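Local coordinates for beta-N-acetylglucosaminidase-like protein Glycoside hydrolase family 20 (Flavobacterium johnsoniae, PDB 6YHH) that probably hydrolyses terminal N-acetylglucosamine from chitin-derived oligosaccharides, as a family 20 beta-N-acetylhexosaminidase (chitobiase) of bacterial chitin breakdown, at residues H181-D185 / Q186-I190; H195-L198 / I199-S203; E319-D322 / W323-N326; M350-A353 / P354-K357. All coordinates share one frame; numbering follows the deposited sequence.

Contact 1. Residues H181-D185 / Q186-I190; sequences HLVDD and QGWRI
Q186 meets D184 and D185 at the tip of a tight beta hairpin, where a type I turn from D184 to G187 reverses the chain. The glutamine folds back at chi2 (80°), which sets its amide beside the D184 carboxylate, the two planes 37° apart. Its OE1 is bound by R155, while Q186 NE2 reaches the carbonyl of N276 and lies 3.1 Å from a water that donates to D185 OD2; S238 holds the other oxygen of that aspartate. G187 follows with phi 152°, where a side chain would be jammed against the preceding carbonyl. It pairs with D184 in both directions: D184 N donates to G187 O (3.1 Å) and G187 N to D184 O (3.3 Å). W188 stands opposite V183 in a non-hydrogen-bonded pair. V183 CG2 lies over one face of the indole, 3.7 Å from the centroid of the six-membered ring, a CH-pi contact that suits a branched aliphatic side chain; NE1 donates in the ring plane to I190 O. R189 N closes the hairpin on L182 O (2.8 Å), while its guanidinium turns to the backbone carbonyls of A153, S154 and L206. I190 CD1 packs on L182 CB at 3.8 Å, the side chains crossing nearly at a right angle. H181 NE2, held from its far side by E230, grips D184 OD2 (2.6 Å) and fixes that carboxylate's rotation beside a Tris-bound pocket.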
ATOM      1  N   HIS A 181     -15.804 -13.164   3.662  1.00  8.16           N
ATOM      2  CA  HIS A 181     -15.846 -14.581   3.273  1.00  8.65           C
ATOM      3  C   HIS A 181     -14.531 -15.186   3.706  1.00  8.45           C
ATOM      4  O   HIS A 181     -13.511 -15.031   3.005  1.00  8.48           O
ATOM      5  CB  HIS A 181     -16.144 -14.683   1.744  1.00  7.91           C
ATOM      6  CG  HIS A 181     -16.291 -16.092   1.222  1.00  8.13           C
ATOM      7  ND1 HIS A 181     -17.516 -16.711   1.152  1.00  8.68           N
ATOM      8  CD2 HIS A 181     -15.392 -17.021   0.785  1.00  8.24           C
ATOM      9  CE1 HIS A 181     -17.361 -17.945   0.728  1.00  8.78           C
ATOM     10  NE2 HIS A 181     -16.094 -18.143   0.451  1.00  8.65           N
ATOM     11  N   LEU A 182     -14.557 -15.781   4.917  1.00  8.75           N
ATOM     12  CA  LEU A 182     -13.396 -16.057   5.700  1.00  9.18           C
ATOM     13  C   LEU A 182     -12.879 -17.506   5.628  1.00  8.98           C
ATOM     14  O   LEU A 182     -11.820 -17.817   6.183  1.00  9.25           O
ATOM     15  CB  LEU A 182     -13.676 -15.695   7.167  1.00  9.87           C
ATOM     16  CG  LEU A 182     -13.732 -14.225   7.512  1.00  8.71           C
ATOM     17  CD1 LEU A 182     -14.517 -14.004   8.790  1.00  9.37           C
ATOM     18  CD2 LEU A 182     -12.311 -13.807   7.670  1.00  9.26           C
ATOM     19  N   VAL A 183     -13.561 -18.319   4.823  1.00  9.12           N
ATOM     20  CA  VAL A 183     -13.264 -19.708   4.643  1.00 10.50           C
ATOM     21  C   VAL A 183     -13.766 -20.180   3.284  1.00 10.33           C
ATOM     22  O   VAL A 183     -14.860 -19.776   2.853  1.00 11.18           O
ATOM     23  CB  VAL A 183     -13.976 -20.595   5.725  1.00 11.50           C
ATOM     24  CG1 VAL A 183     -13.467 -22.023   5.539  1.00 13.09           C
ATOM     25  CG2 VAL A 183     -13.764 -20.000   7.155  1.00 13.82           C
ATOM     26  N   ASP A 184     -12.956 -20.986   2.587  1.00  8.25           N
ATOM     27  CA  ASP A 184     -13.387 -21.642   1.389  1.00  8.50           C
ATOM     28  C   ASP A 184     -12.413 -22.806   1.174  1.00  8.45           C
ATOM     29  O   ASP A 184     -11.623 -23.190   2.116  1.00  8.16           O
ATOM     30  CB  ASP A 184     -13.450 -20.650   0.207  1.00  8.20           C
ATOM     31  CG  ASP A 184     -14.488 -21.010  -0.796  1.00  8.78           C
ATOM     32  OD1 ASP A 184     -14.284 -22.053  -1.494  1.00  8.60           O
ATOM     33  OD2 ASP A 184     -15.508 -20.333  -0.904  1.00  8.70           O
ATOM     34  N   ASP A 185     -12.465 -23.431   0.004  1.00  7.97           N
ATOM     35  CA  ASP A 185     -11.636 -24.618  -0.255  1.00  8.45           C
ATOM     36  C   ASP A 185     -10.117 -24.336  -0.172  1.00  8.49           C
ATOM     37  O   ASP A 185      -9.302 -25.211   0.095  1.00  8.16           O
ATOM     38  CB  ASP A 185     -11.915 -25.192  -1.659  1.00  7.75           C
ATOM     39  CG  ASP A 185     -13.323 -25.758  -1.804  1.00  8.64           C
ATOM     40  OD1 ASP A 185     -13.580 -26.838  -1.191  1.00 10.09           O
ATOM     41  OD2 ASP A 185     -14.094 -25.084  -2.557  1.00  9.09           O
ATOM     42  N   GLN A 186      -9.791 -23.083  -0.441  1.00  7.94           N
ATOM     43  CA  GLN A 186      -8.428 -22.613  -0.618  1.00  8.14           C
ATOM     44  C   GLN A 186      -7.805 -22.056   0.679  1.00  8.26           C
ATOM     45  O   GLN A 186      -6.696 -21.502   0.633  1.00  7.85           O
ATOM     46  CB  GLN A 186      -8.412 -21.537  -1.720  1.00  8.04           C
ATOM     47  CG  GLN A 186      -8.774 -22.059  -3.073  1.00  8.14           C
ATOM     48  CD  GLN A 186     -10.266 -22.238  -3.337  1.00  7.22           C
ATOM     49  OE1 GLN A 186     -11.118 -21.888  -2.535  1.00  7.19           O
ATOM     50  NE2 GLN A 186     -10.570 -22.834  -4.449  1.00  7.45           N
ATOM     51  N   GLY A 187      -8.568 -22.116   1.802  1.00  7.92           N
ATOM     52  CA  GLY A 187      -8.010 -21.701   3.067  1.00  9.40           C
ATOM     53  C   GLY A 187      -9.026 -21.185   4.052  1.00  7.70           C
ATOM     54  O   GLY A 187     -10.025 -20.653   3.676  1.00  8.25           O
ATOM     55  N   TRP A 188      -8.712 -21.433   5.328  1.00  8.01           N
ATOM     56  CA  TRP A 188      -9.415 -20.971   6.515  1.00  8.04           C
ATOM     57  C   TRP A 188      -8.689 -19.798   7.141  1.00  8.20           C
ATOM     58  O   TRP A 188      -7.458 -19.911   7.404  1.00  9.33           O
ATOM     59  CB  TRP A 188      -9.441 -22.139   7.569  1.00  8.31           C
ATOM     60  CG  TRP A 188     -10.007 -21.755   8.856  1.00  8.51           C
ATOM     61  CD1 TRP A 188      -9.375 -21.092   9.826  1.00  8.71           C
ATOM     62  CD2 TRP A 188     -11.344 -21.979   9.342  1.00  8.97           C
ATOM     63  NE1 TRP A 188     -10.214 -20.837  10.855  1.00  8.61           N
ATOM     64  CE2 TRP A 188     -11.428 -21.378  10.591  1.00  8.73           C
ATOM     65  CE3 TRP A 188     -12.473 -22.603   8.817  1.00  8.66           C
ATOM     66  CZ2 TRP A 188     -12.621 -21.381  11.346  1.00  9.60           C
ATOM     67  CZ3 TRP A 188     -13.619 -22.629   9.540  1.00  9.23           C
ATOM     68  CH2 TRP A 188     -13.699 -21.993  10.781  1.00  9.78           C
ATOM     69  N   ARG A 189      -9.373 -18.676   7.342  1.00  7.74           N
ATOM     70  CA  ARG A 189      -8.723 -17.440   7.716  1.00  7.89           C
ATOM     71  C   ARG A 189      -8.987 -16.840   9.104  1.00  8.89           C
ATOM     72  O   ARG A 189      -8.616 -15.669   9.315  1.00  9.34           O
ATOM     73  CB  ARG A 189      -9.088 -16.358   6.701  1.00  7.32           C
ATOM     74  CG  ARG A 189      -8.743 -16.741   5.257  1.00  7.64           C
ATOM     75  CD  ARG A 189      -7.269 -17.132   5.065  1.00  7.52           C
ATOM     76  NE  ARG A 189      -6.976 -17.410   3.661  1.00  7.64           N
ATOM     77  CZ  ARG A 189      -6.016 -18.241   3.247  1.00  8.50           C
ATOM     78  NH1 ARG A 189      -5.252 -18.900   4.116  1.00  9.24           N
ATOM     79  NH2 ARG A 189      -5.816 -18.450   1.989  1.00  8.21           N
ATOM     80  N   ILE A 190      -9.557 -17.603  10.046  1.00  9.65           N
ATOM     81  CA  ILE A 190      -9.914 -17.105  11.373  1.00  9.81           C
ATOM     82  C   ILE A 190      -9.028 -17.764  12.437  1.00 10.71           C
ATOM     83  O   ILE A 190      -9.066 -19.009  12.579  1.00 11.55           O
ATOM     84  CB  ILE A 190     -11.388 -17.406  11.698  1.00  9.60           C
ATOM     85  CG1 ILE A 190     -12.325 -16.816  10.595  1.00 10.15           C
ATOM     86  CG2 ILE A 190     -11.702 -16.763  13.071  1.00 10.23           C
ATOM     87  CD1 ILE A 190     -13.699 -17.434  10.601  1.00 10.40           C
TER
HETATM   88  O   HOH W   1     -13.636 -23.276  -4.524  1.00  8.81           O

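Contact 2. Residues H195-L198 / I199-S203; sequences HPKL and IELAS
P196 O receives two backbone N-H groups from the first turn of helix 197-202: a nearly straight bond from E200 N at 2.9 Å, lying in the carbonyl plane, and a weak, bent one from I199 N. Proline fits here, because an N-H at the start of a helix has no earlier turn to bond to. The next rung joins L201 N to K197 O, also at 2.9 Å. A202 N then makes a weak bond to L198 O (3.2 Å); alanine suits its place through its buried methyl, which faces W188 and A239 of helix 238-243. S203 bends its hydroxyl back: with chi1 at 76°, OG sits between its own N and carbonyl carbon and donates to I199 O at 2.7 Å, on a lone pair, while G205 N also bonds to OG. On the outer side, the aliphatic part of K197 passes obliquely by E200, K197 CG standing 4.0 Å from E200 OE1. The lysine end leads off to the carbonyl of A243. The branched apolar groups of L198 and I199 pack on the indole of W188, with L198 also on L298 of helix 289-302. This is a short, amphipathic alpha-helical turn within the TIM-barrel catalytic domain of family 20, packed against the hairpin strand that precedes it.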
ATOM      1  N   HIS A 195      -9.529 -24.638  18.143  1.00 16.77           N
ATOM      2  CA  HIS A 195      -9.461 -25.587  17.054  1.00 15.45           C
ATOM      3  C   HIS A 195      -8.238 -25.282  16.238  1.00 12.85           C
ATOM      4  O   HIS A 195      -8.306 -24.957  15.005  1.00 12.60           O
ATOM      5  CB  HIS A 195     -10.743 -25.552  16.232  1.00 17.80           C
ATOM      6  CG  HIS A 195     -11.883 -26.163  16.979  1.00 24.73           C
ATOM      7  ND1 HIS A 195     -12.109 -27.526  16.984  1.00 30.92           N
ATOM      8  CD2 HIS A 195     -12.717 -25.634  17.903  1.00 31.03           C
ATOM      9  CE1 HIS A 195     -13.131 -27.795  17.774  1.00 33.42           C
ATOM     10  NE2 HIS A 195     -13.500 -26.668  18.359  1.00 27.73           N
ATOM     11  N   PRO A 196      -7.053 -25.401  16.845  1.00 13.00           N
ATOM     12  CA  PRO A 196      -5.834 -24.931  16.183  1.00 12.12           C
ATOM     13  C   PRO A 196      -5.441 -25.603  14.913  1.00 11.86           C
ATOM     14  O   PRO A 196      -4.718 -24.998  14.101  1.00 12.00           O
ATOM     15  CB  PRO A 196      -4.753 -25.121  17.259  1.00 12.42           C
ATOM     16  CG  PRO A 196      -5.270 -26.290  17.993  1.00 13.17           C
ATOM     17  CD  PRO A 196      -6.731 -25.954  18.210  1.00 13.11           C
ATOM     18  N   LYS A 197      -5.924 -26.809  14.657  1.00 11.23           N
ATOM     19  CA  LYS A 197      -5.613 -27.494  13.449  1.00 11.33           C
ATOM     20  C   LYS A 197      -6.089 -26.707  12.209  1.00 10.60           C
ATOM     21  O   LYS A 197      -5.529 -26.858  11.126  1.00 10.56           O
ATOM     22  CB  LYS A 197      -6.189 -28.864  13.399  1.00 13.66           C
ATOM     23  CG  LYS A 197      -5.425 -29.857  14.316  1.00 14.91           C
ATOM     24  CD  LYS A 197      -5.851 -31.316  14.080  1.00 16.45           C
ATOM     25  CE  LYS A 197      -7.256 -31.699  14.518  1.00 17.83           C
ATOM     26  NZ  LYS A 197      -7.759 -32.986  13.949  1.00 20.15           N
ATOM     27  N   LEU A 198      -7.125 -25.919  12.384  1.00 10.19           N
ATOM     28  CA  LEU A 198      -7.601 -25.112  11.209  1.00 10.39           C
ATOM     29  C   LEU A 198      -6.550 -24.084  10.765  1.00 12.06           C
ATOM     30  O   LEU A 198      -6.409 -23.832   9.553  1.00 12.64           O
ATOM     31  CB  LEU A 198      -8.916 -24.454  11.537  1.00 10.50           C
ATOM     32  CG  LEU A 198     -10.129 -25.393  11.521  1.00  9.75           C
ATOM     33  CD1 LEU A 198     -11.268 -24.803  12.302  1.00  9.72           C
ATOM     34  CD2 LEU A 198     -10.562 -25.812  10.094  1.00 10.58           C
ATOM     35  N   ILE A 199      -5.807 -23.562  11.711  1.00 11.33           N
ATOM     36  CA  ILE A 199      -4.686 -22.642  11.389  1.00 13.15           C
ATOM     37  C   ILE A 199      -3.464 -23.438  10.920  1.00 12.91           C
ATOM     38  O   ILE A 199      -2.779 -23.111   9.947  1.00 12.58           O
ATOM     39  CB  ILE A 199      -4.389 -21.689  12.567  1.00 15.27           C
ATOM     40  CG1 ILE A 199      -5.585 -20.787  12.776  1.00 16.93           C
ATOM     41  CG2 ILE A 199      -3.092 -20.914  12.290  1.00 16.56           C
ATOM     42  CD1 ILE A 199      -5.976 -19.983  11.515  1.00 16.68           C
ATOM     43  N   GLU A 200      -3.101 -24.483  11.697  1.00 11.75           N
ATOM     44  CA  GLU A 200      -1.933 -25.236  11.391  1.00 12.27           C
ATOM     45  C   GLU A 200      -1.949 -25.873  10.025  1.00 11.36           C
ATOM     46  O   GLU A 200      -0.925 -25.821   9.270  1.00 13.41           O
ATOM     47  CB  GLU A 200      -1.778 -26.354  12.449  1.00 13.47           C
ATOM     48  CG  GLU A 200      -0.490 -27.143  12.337  1.00 16.38           C
ATOM     49  CD  GLU A 200      -0.533 -28.520  13.066  1.00 19.76           C
ATOM     50  OE1 GLU A 200      -1.545 -28.973  13.683  1.00 20.39           O
ATOM     51  OE2 GLU A 200       0.528 -29.186  12.979  1.00 23.04           O
ATOM     52  N   LEU A 201      -3.077 -26.471   9.688  1.00 11.05           N
ATOM     53  CA  LEU A 201      -3.199 -27.363   8.543  1.00 12.07           C
ATOM     54  C   LEU A 201      -3.987 -26.771   7.371  1.00 12.07           C
ATOM     55  O   LEU A 201      -3.910 -27.309   6.287  1.00 13.51           O
ATOM     56  CB  LEU A 201      -3.867 -28.673   8.956  1.00 12.81           C
ATOM     57  CG  LEU A 201      -3.100 -29.495  10.017  1.00 12.79           C
ATOM     58  CD1 LEU A 201      -3.885 -30.732  10.322  1.00 14.51           C
ATOM     59  CD2 LEU A 201      -1.672 -29.805   9.564  1.00 15.97           C
ATOM     60  N   ALA A 202      -4.778 -25.736   7.617  1.00 10.59           N
ATOM     61  CA  ALA A 202      -5.744 -25.274   6.589  1.00 10.74           C
ATOM     62  C   ALA A 202      -5.575 -23.795   6.233  1.00 10.09           C
ATOM     63  O   ALA A 202      -6.535 -23.208   5.666  1.00  9.96           O
ATOM     64  CB  ALA A 202      -7.187 -25.575   7.045  1.00 11.53           C
ATOM     65  N   SER A 203      -4.465 -23.165   6.596  1.00  9.91           N
ATOM     66  CA  SER A 203      -4.281 -21.720   6.344  1.00  9.87           C
ATOM     67  C   SER A 203      -3.009 -21.291   5.590  1.00 10.58           C
ATOM     68  O   SER A 203      -2.924 -20.143   5.178  1.00 10.54           O
ATOM     69  CB  SER A 203      -4.298 -20.872   7.629  1.00  9.28           C
ATOM     70  OG  SER A 203      -3.074 -21.002   8.333  1.00 10.16           O
TER

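Contact 3. Residues E319-D322 / W323-N326; sequences EGKD and WDAN
D324 N donates to G320 O in a backbone bond 2.9 Å long and nearly in line with the carbonyl. One residue on, A325 N bonds to K321 O at 3.1 Å and more weakly to D322 O. G320 is the N-cap residue, and its positive phi (87°) is readily reached by glycine.

The polar side-chain contacts gather round D324. Its CG stands beside the backbone N (chi1 -72°), which brings the carboxylate back toward the start of the helix. There a water donates both to D324 OD2 (2.6 Å) and to E319 O (2.9 Å), bridging the loop to the first turn, while N341 holds OD1. K321 NZ lies 4.6 Å from D324 OD2, beyond a salt bridge, so the opposite charges interact only at a distance.

Apolar packing falls to W323. The indole leaves the helix and buries itself against P286 and against L344 of helix 341-358, with NE1 donating to L284 O; a large ring with one N-H suits that mixed setting.

N326 ends this helix and N-caps the next, its OD1 bonding to I329 N while ND2 holds the carbonyl of S249. Both carboxylate oxygens of D324 lie 3.4 Å from G320 O, acceptor beside acceptor; the donors that the water and N341 supply to the carboxylate probably offset this closeness.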
ATOM      1  N   GLU A 319     -22.457 -29.974  -4.636  1.00 17.33           N
ATOM      2  CA  GLU A 319     -23.024 -30.754  -5.762  1.00 21.24           C
ATOM      3  C   GLU A 319     -23.506 -32.150  -5.402  1.00 21.45           C
ATOM      4  O   GLU A 319     -24.135 -32.860  -6.195  1.00 22.15           O
ATOM      5  CB  GLU A 319     -21.995 -30.814  -6.855  1.00 26.17           C
ATOM      6  CG  GLU A 319     -21.940 -29.461  -7.536  1.00 27.03           C
ATOM      7  CD  GLU A 319     -20.962 -29.426  -8.689  1.00 29.63           C
ATOM      8  OE1 GLU A 319     -21.256 -28.632  -9.579  1.00 30.89           O
ATOM      9  OE2 GLU A 319     -19.912 -30.174  -8.700  1.00 30.53           O
ATOM     10  N   GLY A 320     -23.254 -32.544  -4.170  1.00 14.66           N
ATOM     11  CA  GLY A 320     -24.034 -33.613  -3.634  1.00 14.19           C
ATOM     12  C   GLY A 320     -23.466 -35.031  -3.953  1.00 13.87           C
ATOM     13  O   GLY A 320     -24.042 -36.012  -3.486  1.00 15.30           O
ATOM     14  N   LYS A 321     -22.336 -35.123  -4.627  1.00 13.40           N
ATOM     15  CA  LYS A 321     -21.819 -36.454  -5.077  1.00 13.65           C
ATOM     16  C   LYS A 321     -21.395 -37.340  -3.907  1.00 12.51           C
ATOM     17  O   LYS A 321     -21.773 -38.527  -3.869  1.00 11.48           O
ATOM     18  CB  LYS A 321     -20.732 -36.324  -6.118  1.00 17.80           C
ATOM     19  CG  LYS A 321     -21.136 -35.711  -7.487  1.00 20.72           C
ATOM     20  CD  LYS A 321     -22.421 -36.217  -8.095  1.00 30.00           C
ATOM     21  CE  LYS A 321     -22.674 -35.760  -9.540  1.00 36.59           C
ATOM     22  NZ  LYS A 321     -24.164 -35.872  -9.802  1.00 39.09           N
ATOM     23  N   ASP A 322     -20.645 -36.805  -2.941  1.00 10.95           N
ATOM     24  CA  ASP A 322     -20.298 -37.625  -1.778  1.00 10.94           C
ATOM     25  C   ASP A 322     -21.524 -37.993  -0.949  1.00 11.82           C
ATOM     26  O   ASP A 322     -21.633 -39.145  -0.423  1.00 13.40           O
ATOM     27  CB  ASP A 322     -19.272 -36.924  -0.918  1.00 11.43           C
ATOM     28  CG  ASP A 322     -17.888 -36.842  -1.557  1.00 12.64           C
ATOM     29  OD1 ASP A 322     -17.585 -37.433  -2.649  1.00 13.48           O
ATOM     30  OD2 ASP A 322     -17.018 -36.182  -0.890  1.00 13.21           O
ATOM     31  N   TRP A 323     -22.467 -37.064  -0.813  1.00 10.53           N
ATOM     32  CA  TRP A 323     -23.721 -37.377  -0.135  1.00 10.03           C
ATOM     33  C   TRP A 323     -24.457 -38.542  -0.802  1.00 10.68           C
ATOM     34  O   TRP A 323     -24.887 -39.470  -0.093  1.00 12.27           O
ATOM     35  CB  TRP A 323     -24.591 -36.148  -0.018  1.00 10.74           C
ATOM     36  CG  TRP A 323     -24.092 -35.152   1.008  1.00 10.04           C
ATOM     37  CD1 TRP A 323     -22.893 -35.137   1.641  1.00  9.96           C
ATOM     38  CD2 TRP A 323     -24.815 -33.998   1.472  1.00 10.67           C
ATOM     39  NE1 TRP A 323     -22.828 -34.020   2.496  1.00 11.05           N
ATOM     40  CE2 TRP A 323     -24.012 -33.341   2.422  1.00 10.29           C
ATOM     41  CE3 TRP A 323     -26.062 -33.472   1.170  1.00 10.02           C
ATOM     42  CZ2 TRP A 323     -24.440 -32.201   3.084  1.00 11.07           C
ATOM     43  CZ3 TRP A 323     -26.523 -32.370   1.831  1.00 10.64           C
ATOM     44  CH2 TRP A 323     -25.698 -31.707   2.751  1.00 11.22           C
ATOM     45  N   ASP A 324     -24.600 -38.477  -2.117  1.00 11.35           N
ATOM     46  CA  ASP A 324     -25.291 -39.519  -2.904  1.00 11.64           C
ATOM     47  C   ASP A 324     -24.636 -40.887  -2.697  1.00 13.12           C
ATOM     48  O   ASP A 324     -25.326 -41.907  -2.720  1.00 12.96           O
ATOM     49  CB  ASP A 324     -25.244 -39.147  -4.370  1.00 11.80           C
ATOM     50  CG  ASP A 324     -26.127 -38.004  -4.746  1.00 13.04           C
ATOM     51  OD1 ASP A 324     -27.007 -37.573  -3.997  1.00 13.46           O
ATOM     52  OD2 ASP A 324     -25.901 -37.554  -5.913  1.00 14.99           O
ATOM     53  N   ALA A 325     -23.326 -40.926  -2.551  1.00 12.26           N
ATOM     54  CA  ALA A 325     -22.575 -42.184  -2.509  1.00 12.61           C
ATOM     55  C   ALA A 325     -22.519 -42.770  -1.136  1.00 15.24           C
ATOM     56  O   ALA A 325     -22.148 -43.895  -1.014  1.00 17.26           O
ATOM     57  CB  ALA A 325     -21.164 -41.924  -2.960  1.00 12.59           C
ATOM     58  N   ASN A 326     -22.853 -42.024  -0.079  1.00 12.09           N
ATOM     59  CA  ASN A 326     -22.549 -42.459   1.263  1.00 14.10           C
ATOM     60  C   ASN A 326     -23.794 -43.141   1.817  1.00 15.92           C
ATOM     61  O   ASN A 326     -24.811 -42.519   2.054  1.00 14.38           O
ATOM     62  CB  ASN A 326     -22.159 -41.249   2.115  1.00 14.32           C
ATOM     63  CG  ASN A 326     -21.765 -41.625   3.545  1.00 18.14           C
ATOM     64  OD1 ASN A 326     -22.406 -42.496   4.165  1.00 21.16           O
ATOM     65  ND2 ASN A 326     -20.743 -40.960   4.108  1.00 16.20           N
TER
HETATM   66  O   HOH W   2     -25.971 -35.067  -6.764  1.00 24.05           O

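Contact 4. Residues M350-A353 / P354-K357; sequences MQLA and PMLK
Alpha-helical (i to i+4) backbone bonds carry helix 341-358 past a proline kink: P354 has no N-H to offer M350 O, so regular bonding resumes with L356 N to L352 O (3.0 Å, nearly straight) and K357 N to A353 O (2.9 Å). The helix belongs to the TIM-barrel catalytic domain. In place of the missing bond the proline ring sets its CD against the open turn, P354 CD lying 3.1 Å from M350 O, and the helix bends there to make room. Proline is at home on this exposed side. A353 CB stands 3.4 Å from P354 CD, tighter than usual for two carbons, and alanine adds nothing beyond that methyl beside the ring.

On the inner side L352 and M355 come together one turn apart. With CG of M355 beside the backbone N and the rest extended (chi2 179°), the chain runs back along the helix, and its sulfur passes obliquely by the leucine. This long, unbranched chain lies along L352 and reaches S296 and F299 of helix 289-302. L356 points into the same buried side, against F299 and L363 of strand 362-366, while K357 turns its chain outward. The leucine and methionine meet at L352 CD2 and M355 SD, 4.0 Å apart.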
ATOM      1  N   MET A 350     -30.635 -25.714   9.442  1.00 10.18           N
ATOM      2  CA  MET A 350     -31.542 -25.444  10.574  1.00 11.87           C
ATOM      3  C   MET A 350     -31.054 -26.035  11.878  1.00 13.14           C
ATOM      4  O   MET A 350     -31.497 -25.537  12.953  1.00 13.01           O
ATOM      5  CB  MET A 350     -32.987 -25.886  10.247  1.00 11.82           C
ATOM      6  CG  MET A 350     -33.651 -24.934   9.235  1.00 12.58           C
ATOM      7  SD  MET A 350     -33.646 -23.203   9.718  1.00 14.76           S
ATOM      8  CE  MET A 350     -34.367 -23.445  11.364  1.00 15.91           C
ATOM      9  N   GLN A 351     -30.107 -26.981  11.831  1.00 13.45           N
ATOM     10  CA  GLN A 351     -29.412 -27.415  13.035  1.00 11.99           C
ATOM     11  C   GLN A 351     -28.441 -26.322  13.561  1.00 12.27           C
ATOM     12  O   GLN A 351     -28.128 -26.233  14.743  1.00 13.35           O
ATOM     13  CB  GLN A 351     -28.678 -28.759  12.888  1.00 14.11           C
ATOM     14  CG  GLN A 351     -29.477 -29.894  12.379  1.00 17.30           C
ATOM     15  CD  GLN A 351     -30.818 -29.995  13.027  1.00 22.09           C
ATOM     16  OE1 GLN A 351     -31.881 -29.805  12.373  1.00 31.81           O
ATOM     17  NE2 GLN A 351     -30.795 -30.261  14.291  1.00 21.29           N
ATOM     18  N   LEU A 352     -27.911 -25.490  12.642  1.00 10.76           N
ATOM     19  CA  LEU A 352     -26.970 -24.401  13.004  1.00 10.63           C
ATOM     20  C   LEU A 352     -27.758 -23.187  13.583  1.00  9.70           C
ATOM     21  O   LEU A 352     -27.217 -22.352  14.302  1.00 10.67           O
ATOM     22  CB  LEU A 352     -26.232 -23.912  11.740  1.00 10.56           C
ATOM     23  CG  LEU A 352     -25.562 -25.053  10.950  1.00 10.65           C
ATOM     24  CD1 LEU A 352     -24.633 -24.490   9.888  1.00 11.37           C
ATOM     25  CD2 LEU A 352     -24.712 -25.934  11.847  1.00 11.89           C
ATOM     26  N   ALA A 353     -29.013 -23.052  13.162  1.00 10.73           N
ATOM     27  CA  ALA A 353     -29.858 -21.871  13.499  1.00 11.49           C
ATOM     28  C   ALA A 353     -29.945 -21.633  15.029  1.00 11.06           C
ATOM     29  O   ALA A 353     -29.682 -20.503  15.482  1.00 10.90           O
ATOM     30  CB  ALA A 353     -31.223 -21.982  12.882  1.00 12.25           C
ATOM     31  N   PRO A 354     -30.144 -22.675  15.813  1.00 11.32           N
ATOM     32  CA  PRO A 354     -30.143 -22.414  17.290  1.00 11.15           C
ATOM     33  C   PRO A 354     -28.781 -22.118  17.874  1.00 11.43           C
ATOM     34  O   PRO A 354     -28.687 -21.444  18.856  1.00 11.92           O
ATOM     35  CB  PRO A 354     -30.682 -23.728  17.908  1.00 12.42           C
ATOM     36  CG  PRO A 354     -30.852 -24.667  16.837  1.00 14.61           C
ATOM     37  CD  PRO A 354     -30.582 -24.044  15.503  1.00 11.87           C
ATOM     38  N   MET A 355     -27.718 -22.672  17.297  1.00 11.13           N
ATOM     39  CA  MET A 355     -26.342 -22.323  17.693  1.00 11.91           C
ATOM     40  C   MET A 355     -26.093 -20.852  17.481  1.00 11.85           C
ATOM     41  O   MET A 355     -25.610 -20.201  18.391  1.00 11.88           O
ATOM     42  CB  MET A 355     -25.371 -23.137  16.853  1.00 11.29           C
ATOM     43  CG  MET A 355     -25.586 -24.644  16.881  1.00 12.59           C
ATOM     44  SD  MET A 355     -24.329 -25.394  15.800  1.00 13.63           S
ATOM     45  CE  MET A 355     -24.835 -27.112  15.807  1.00 15.88           C
ATOM     46  N   LEU A 356     -26.488 -20.320  16.318  1.00 11.36           N
ATOM     47  CA  LEU A 356     -26.334 -18.910  16.067  1.00 12.08           C
ATOM     48  C   LEU A 356     -27.221 -18.107  16.991  1.00 11.87           C
ATOM     49  O   LEU A 356     -26.780 -17.078  17.503  1.00 11.41           O
ATOM     50  CB  LEU A 356     -26.596 -18.568  14.587  1.00 12.31           C
ATOM     51  CG  LEU A 356     -25.609 -19.218  13.628  1.00 14.48           C
ATOM     52  CD1 LEU A 356     -25.956 -18.866  12.166  1.00 15.71           C
ATOM     53  CD2 LEU A 356     -24.193 -18.863  13.949  1.00 16.38           C
ATOM     54  N   LYS A 357     -28.462 -18.582  17.212  1.00 11.16           N
ATOM     55  CA  LYS A 357     -29.377 -17.765  18.026  1.00 11.85           C
ATOM     56  C   LYS A 357     -28.887 -17.689  19.487  1.00 13.44           C
ATOM     57  O   LYS A 357     -29.115 -16.702  20.200  1.00 12.28           O
ATOM     58  CB  LYS A 357     -30.753 -18.361  17.983  1.00 13.52           C
ATOM     59  CG  LYS A 357     -31.836 -17.411  18.551  1.00 16.11           C
ATOM     60  CD  LYS A 357     -33.233 -17.788  18.227  1.00 20.11           C
ATOM     61  CE  LYS A 357     -34.149 -16.640  18.590  1.00 20.65           C
ATOM     62  NZ  LYS A 357     -35.489 -17.149  18.224  1.00 25.32           N
TER

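All four contacts lie in the family 20 catalytic domain. Contacts 1 and 2 are neighbours, their centres about 11 Å apart: W188 N and A202 O, 2.8 Å apart, probably form a hydrogen bond that ties the second hairpin strand to the end region of the helix following it. Contact 1 is nearest the predicted proton donor E317, with the D185 side chain about 7 Å from it and D184 about 4 Å from a bound Tris molecule. G320 of contact 3 is about 10 Å from E317, and W323 packs on L344 of helix 341-358, which carries contact 4, though the two contacts' nearest atoms are about 10 Å apart. Helix 289-302 receives side chains from contacts 2 and 4.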